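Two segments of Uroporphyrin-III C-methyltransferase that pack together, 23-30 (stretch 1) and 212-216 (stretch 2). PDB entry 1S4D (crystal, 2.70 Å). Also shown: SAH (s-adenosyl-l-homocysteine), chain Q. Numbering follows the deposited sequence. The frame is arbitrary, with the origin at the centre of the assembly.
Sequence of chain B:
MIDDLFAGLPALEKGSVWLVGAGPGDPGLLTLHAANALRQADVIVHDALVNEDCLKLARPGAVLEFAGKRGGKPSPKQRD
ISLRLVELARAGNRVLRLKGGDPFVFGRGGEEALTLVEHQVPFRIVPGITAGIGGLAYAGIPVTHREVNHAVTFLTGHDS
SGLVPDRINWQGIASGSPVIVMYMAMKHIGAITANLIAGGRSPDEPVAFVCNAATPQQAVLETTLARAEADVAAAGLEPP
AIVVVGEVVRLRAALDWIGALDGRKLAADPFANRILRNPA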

# COMPACT_ATOMS: atom_id res chain seq x y z
N GLY B 23 -3.59 -5.88 -6.97
CA GLY B 23 -4.45 -5.36 -5.91
C GLY B 23 -5.22 -6.50 -5.26
O GLY B 23 -5.00 -7.68 -5.59
N PRO B 24 -6.13 -6.14 -4.34
CA PRO B 24 -6.92 -7.10 -3.54
C PRO B 24 -8.07 -7.81 -4.22
O PRO B 24 -8.55 -8.78 -3.64
CB PRO B 24 -7.48 -6.23 -2.42
CG PRO B 24 -7.56 -4.87 -3.03
CD PRO B 24 -6.41 -4.74 -3.98
N GLY B 25 -8.55 -7.33 -5.36
CA GLY B 25 -9.65 -7.99 -6.04
C GLY B 25 -10.26 -7.14 -7.11
O GLY B 25 -10.13 -7.43 -8.28
N ASP B 26 -10.95 -6.09 -6.70
CA ASP B 26 -11.58 -5.16 -7.63
C ASP B 26 -10.69 -4.80 -8.84
O ASP B 26 -9.67 -4.16 -8.69
CB ASP B 26 -11.98 -3.92 -6.82
CG ASP B 26 -12.73 -2.90 -7.64
OD1 ASP B 26 -12.89 -3.09 -8.86
OD2 ASP B 26 -13.20 -1.86 -7.13
N PRO B 27 -11.11 -5.14 -10.05
CA PRO B 27 -10.31 -4.80 -11.25
C PRO B 27 -10.10 -3.29 -11.42
O PRO B 27 -9.12 -2.93 -12.05
CB PRO B 27 -11.14 -5.33 -12.42
CG PRO B 27 -12.14 -6.22 -11.82
CD PRO B 27 -12.39 -5.79 -10.40
N GLY B 28 -10.96 -2.44 -10.86
CA GLY B 28 -10.75 -1.00 -10.92
C GLY B 28 -9.49 -0.49 -10.22
O GLY B 28 -9.08 0.65 -10.45
N LEU B 29 -8.89 -1.33 -9.37
CA LEU B 29 -7.75 -0.99 -8.51
C LEU B 29 -6.44 -1.38 -9.17
O LEU B 29 -5.37 -1.11 -8.63
CB LEU B 29 -7.85 -1.73 -7.18
CG LEU B 29 -8.51 -1.13 -5.93
CD1 LEU B 29 -9.30 0.13 -6.22
CD2 LEU B 29 -9.38 -2.14 -5.25
N LEU B 30 -6.51 -2.04 -10.32
CA LEU B 30 -5.34 -2.18 -11.17
C LEU B 30 -4.78 -0.78 -11.45
O LEU B 30 -5.56 0.18 -11.56
CB LEU B 30 -5.77 -2.81 -12.49
CG LEU B 30 -5.64 -4.30 -12.77
CD1 LEU B 30 -5.29 -5.12 -11.53
CD2 LEU B 30 -6.89 -4.82 -13.45
N ASN B 212 -11.90 -11.20 1.94
CA ASN B 212 -12.12 -10.94 0.54
C ASN B 212 -12.45 -9.46 0.36
O ASN B 212 -13.40 -9.11 -0.36
CB ASN B 212 -13.26 -11.83 0.03
CG ASN B 212 -13.00 -13.29 0.26
OD1 ASN B 212 -12.14 -13.87 -0.38
ND2 ASN B 212 -13.72 -13.89 1.20
N ALA B 213 -11.69 -8.60 1.03
CA ALA B 213 -11.80 -7.17 0.82
C ALA B 213 -11.85 -6.87 -0.67
O ALA B 213 -11.18 -7.53 -1.47
CB ALA B 213 -10.66 -6.38 1.51
N ALA B 214 -12.70 -5.92 -1.01
CA ALA B 214 -12.85 -5.37 -2.33
C ALA B 214 -13.30 -6.37 -3.38
O ALA B 214 -12.88 -6.28 -4.53
CB ALA B 214 -11.57 -4.63 -2.77
N THR B 215 -14.15 -7.31 -2.99
CA THR B 215 -14.81 -8.23 -3.93
C THR B 215 -16.30 -8.25 -3.61
O THR B 215 -16.72 -7.80 -2.54
CB THR B 215 -14.28 -9.67 -3.77
OG1 THR B 215 -14.67 -10.17 -2.48
CG2 THR B 215 -12.77 -9.73 -3.76
N PRO B 216 -17.14 -8.74 -4.52
CA PRO B 216 -18.57 -8.91 -4.17
C PRO B 216 -18.77 -9.85 -2.96
O PRO B 216 -19.79 -9.77 -2.30
CB PRO B 216 -19.19 -9.48 -5.45
CG PRO B 216 -18.28 -8.95 -6.53
CD PRO B 216 -16.87 -9.08 -5.94
N SAH Q . 1.05 -8.98 -1.35
CA SAH Q . -0.29 -9.14 -0.82
CB SAH Q . -0.27 -10.11 0.35
CG SAH Q . -0.30 -11.57 -0.05
SD SAH Q . 0.08 -12.75 1.27
C SAH Q . -0.92 -7.79 -0.47
O SAH Q . -0.31 -6.73 -0.61
OXT SAH Q . -2.07 -7.68 -0.05
C5' SAH Q . -1.68 -13.21 1.39
C4' SAH Q . -2.51 -12.52 2.49
O4' SAH Q . -2.96 -11.24 2.08
C3' SAH Q . -3.82 -13.21 2.87
O3' SAH Q . -3.68 -14.35 3.68
C2' SAH Q . -4.61 -12.10 3.53
O2' SAH Q . -4.22 -11.82 4.86
C1' SAH Q . -4.20 -10.92 2.67
N9 SAH Q . -5.17 -10.61 1.59
C8 SAH Q . -4.88 -10.64 0.27
N7 SAH Q . -5.96 -10.29 -0.43
C5 SAH Q . -6.97 -10.03 0.42
C6 SAH Q . -8.29 -9.63 0.22
N6 SAH Q . -8.75 -9.42 -1.00
N1 SAH Q . -9.11 -9.43 1.31
C2 SAH Q . -8.61 -9.63 2.58
N3 SAH Q . -7.29 -10.03 2.77
C4 SAH Q . -6.48 -10.23 1.71

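Two segments distant in sequence meet here in a small contact of mixed apolar and backbone character centred on one alanine, tied by a single weak backbone hydrogen bond and bridged by the adenine of a bound ligand. The example illustrates how two segments far apart in sequence can pack on one small side chain while their backbones bind the same ligand. Ala-214 contributes the largest share of the 182 Å² buried between the stretches. Its methyl group points toward stretch 1, where CB lies 4.0 Å from CG of Pro-24 and 4.1 Å from CD2 of Leu-29, so the methyl rests against a proline ring and a leucine methyl that also touch each other, CG of Pro-24 lying 4.0 Å from CD2 of Leu-29. CB of Asp-26 joins this apolar patch at 4.1 Å from CB of Ala-214.

The direct polar link runs from Asp-26 N to Ala-214 O, 2.9 Å apart, with an N-H...O angle of 125° that makes it weak. Beside it, Gly-25 is suited to its place by the absence of a side chain: a CB there would lie 2.8 Å from CG2 of Thr-215, a clash, and close to Ala-214 O.

Each stretch is also braced internally. OD1 of Asp-26 accepts a hydrogen bond from Gly-28 N at 2.9 Å within its own stretch, while OD2 is bonded elsewhere in the structure. In stretch 2, a type II turn from Asn-212 to Thr-215 presents Ala-214, and Thr-215 OG1 donates to Asn-212 O at 2.7 Å, supplementing the weak backbone bond of the turn.

The carbonyls Pro-24 O and Ala-213 O lie 3.6 Å apart without bonding to each other. S-adenosyl-L-homocysteine gives them a common donor: N6 reaches Pro-24 O at 2.7 Å, weakly, and Ala-213 O at 3.1 Å, while Ala-213 N donates a weak bond to N1 at 2.7 Å.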